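Local coordinates for nitrogenase iron-molybdenum cofactor biosynthesis protein NifB (Methanothermobacter thermautotrophicus, PDB 7JMA) that probably carries out the radical SAM-dependent carbide insertion that fuses two [4Fe-4S] clusters into the [8Fe-9S-C] precursor of the nitrogenase cofactor, at residues V140-V145 and Q177-I181. Residues are numbered along the deposited sequence; the frame is centred on the assembly and turned at random.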
ATOM      1  N   VAL A 140      -0.438   1.287   2.805  1.00 24.15           N
ATOM      2  CA  VAL A 140      -0.536   2.279   1.731  1.00 26.22           C
ATOM      3  C   VAL A 140       0.879   2.694   1.355  1.00 24.19           C
ATOM      4  O   VAL A 140       1.687   3.010   2.231  1.00 27.59           O
ATOM      5  CB  VAL A 140      -1.359   3.503   2.176  1.00 27.36           C
ATOM      6  CG1 VAL A 140      -1.499   4.485   0.996  1.00 28.52           C
ATOM      7  CG2 VAL A 140      -2.743   3.083   2.702  1.00 26.83           C
ATOM      8  N   THR A 141       1.204   2.674   0.058  1.00 25.05           N
ATOM      9  CA  THR A 141       2.544   3.034  -0.369  1.00 24.94           C
ATOM     10  C   THR A 141       2.555   4.521  -0.690  1.00 29.85           C
ATOM     11  O   THR A 141       1.876   4.968  -1.626  1.00 29.54           O
ATOM     12  CB  THR A 141       2.968   2.186  -1.563  1.00 32.62           C
ATOM     13  OG1 THR A 141       3.052   0.820  -1.124  1.00 33.73           O
ATOM     14  CG2 THR A 141       4.347   2.627  -2.064  1.00 32.81           C
ATOM     15  N   VAL A 142       3.309   5.284   0.095  1.00 29.03           N
ATOM     16  CA  VAL A 142       3.390   6.732  -0.032  1.00 27.80           C
ATOM     17  C   VAL A 142       4.856   7.071  -0.220  1.00 27.02           C
ATOM     18  O   VAL A 142       5.655   6.941   0.715  1.00 31.20           O
ATOM     19  CB  VAL A 142       2.835   7.476   1.191  1.00 27.92           C
ATOM     20  CG1 VAL A 142       2.968   8.981   0.937  1.00 27.34           C
ATOM     21  CG2 VAL A 142       1.381   7.097   1.494  1.00 28.40           C
ATOM     22  N   ASN A 143       5.218   7.512  -1.428  1.00 29.01           N
ATOM     23  CA  ASN A 143       6.616   7.756  -1.748  1.00 31.44           C
ATOM     24  C   ASN A 143       6.987   9.228  -1.775  1.00 30.51           C
ATOM     25  O   ASN A 143       8.177   9.542  -1.827  1.00 33.87           O
ATOM     26  CB  ASN A 143       6.951   7.106  -3.099  1.00 32.46           C
ATOM     27  CG  ASN A 143       6.814   5.599  -3.044  1.00 34.21           C
ATOM     28  OD1 ASN A 143       7.327   4.965  -2.125  1.00 32.39           O
ATOM     29  ND2 ASN A 143       6.101   5.020  -4.007  1.00 33.57           N
ATOM     30  N   ALA A 144       6.005  10.127  -1.734  1.00 31.89           N
ATOM     31  CA  ALA A 144       6.275  11.555  -1.641  1.00 34.53           C
ATOM     32  C   ALA A 144       4.993  12.261  -1.229  1.00 33.91           C
ATOM     33  O   ALA A 144       3.887  11.759  -1.446  1.00 33.41           O
ATOM     34  CB  ALA A 144       6.801  12.128  -2.969  1.00 38.50           C
ATOM     35  N   VAL A 145       5.158  13.445  -0.649  1.00 36.78           N
ATOM     36  CA  VAL A 145       4.049  14.357  -0.411  1.00 41.73           C
ATOM     37  C   VAL A 145       4.281  15.723  -1.035  1.00 44.69           C
ATOM     38  O   VAL A 145       3.413  16.595  -0.937  1.00 56.92           O
ATOM     39  CB  VAL A 145       3.753  14.488   1.096  1.00 36.39           C
ATOM     40  CG1 VAL A 145       3.394  13.116   1.627  1.00 37.08           C
ATOM     41  CG2 VAL A 145       4.950  15.063   1.843  1.00 44.35           C
ATOM     42  N   GLN A 177      -4.614   9.281  -1.818  1.00 22.33           N
ATOM     43  CA  GLN A 177      -4.043   8.319  -0.883  1.00 24.80           C
ATOM     44  C   GLN A 177      -3.974   8.911   0.524  1.00 25.67           C
ATOM     45  O   GLN A 177      -4.221   8.204   1.508  1.00 26.62           O
ATOM     46  CB  GLN A 177      -2.671   7.829  -1.378  1.00 24.93           C
ATOM     47  CG  GLN A 177      -1.544   8.834  -1.328  1.00 25.32           C
ATOM     48  CD  GLN A 177      -0.251   8.279  -1.913  1.00 26.74           C
ATOM     49  OE1 GLN A 177      -0.170   7.103  -2.328  1.00 32.65           O
ATOM     50  NE2 GLN A 177       0.766   9.104  -1.937  1.00 24.09           N
ATOM     51  N   LEU A 178      -3.709  10.221   0.638  1.00 24.24           N
ATOM     52  CA  LEU A 178      -3.641  10.833   1.969  1.00 23.63           C
ATOM     53  C   LEU A 178      -5.026  10.969   2.593  1.00 30.90           C
ATOM     54  O   LEU A 178      -5.192  10.749   3.802  1.00 27.88           O
ATOM     55  CB  LEU A 178      -2.956  12.199   1.892  1.00 27.88           C
ATOM     56  CG  LEU A 178      -1.479  12.124   1.491  1.00 32.12           C
ATOM     57  CD1 LEU A 178      -0.906  13.530   1.341  1.00 31.13           C
ATOM     58  CD2 LEU A 178      -0.669  11.295   2.506  1.00 30.63           C
ATOM     59  N   GLU A 179      -6.024  11.374   1.800  1.00 27.72           N
ATOM     60  CA  GLU A 179      -7.398  11.359   2.285  1.00 31.34           C
ATOM     61  C   GLU A 179      -7.833   9.944   2.631  1.00 26.48           C
ATOM     62  O   GLU A 179      -8.597   9.733   3.590  1.00 29.07           O
ATOM     63  CB  GLU A 179      -8.332  11.959   1.234  1.00 35.70           C
ATOM     64  N   GLY A 180      -7.363   8.966   1.850  1.00 26.03           N
ATOM     65  CA  GLY A 180      -7.713   7.581   2.111  1.00 26.25           C
ATOM     66  C   GLY A 180      -7.182   7.082   3.444  1.00 23.72           C
ATOM     67  O   GLY A 180      -7.835   6.290   4.125  1.00 25.76           O
ATOM     68  N   ILE A 181      -5.968   7.501   3.804  1.00 25.19           N
ATOM     69  CA  ILE A 181      -5.419   7.159   5.113  1.00 26.63           C
ATOM     70  C   ILE A 181      -6.363   7.638   6.200  1.00 26.25           C
ATOM     71  O   ILE A 181      -6.674   6.908   7.153  1.00 26.36           O
ATOM     72  CB  ILE A 181      -4.011   7.767   5.283  1.00 26.35           C
ATOM     73  CG1 ILE A 181      -3.006   7.092   4.340  1.00 30.63           C
ATOM     74  CG2 ILE A 181      -3.528   7.647   6.728  1.00 28.19           C
ATOM     75  CD1 ILE A 181      -1.646   7.787   4.361  1.00 32.35           C
TER
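Val140, Val142 and Val145 pack on Gln177, Leu178 and Ile181 in a buried, mainly apolar contact between the C-terminal end of strand 137-141, with the loop that follows it, and helix 166-186. Ile181 meets two valines: its CG1 lies 4.3 Å from CG2 of Val140, and its CD1 lies 4.2 Å from CG2 of Val142. Farther along the loop, CG1 of Val145 reaches CD1 of Leu178 at 4.3 Å. Beside these patches, on another side of Val142, the side chain of Gln177, extended beyond CG (chi2 -177°), runs alongside the isopropyl group, its CD 4.0 Å from CG2 of Val142, to end near the backbone carbonyl of Thr141. The amide end is probably flipped in the model; turned over, it could give a hydrogen bond to that carbonyl oxygen. Shortened to an alanine here, the side chain would probably leave a gap beside Val142 and the carbonyl of Thr141 without this possible partner. Val193 of strand 190-197 and Val213 of helix 206-216 also pack against Ile181. Strand 137-141, helix 166-186 and the parallel neighbour 190-197 make a beta-alpha-beta crossover, with helix 147-150 and strands 154-159 and 162-165 inserted before the helix, characteristic of the partial TIM barrel of radical SAM enzymes.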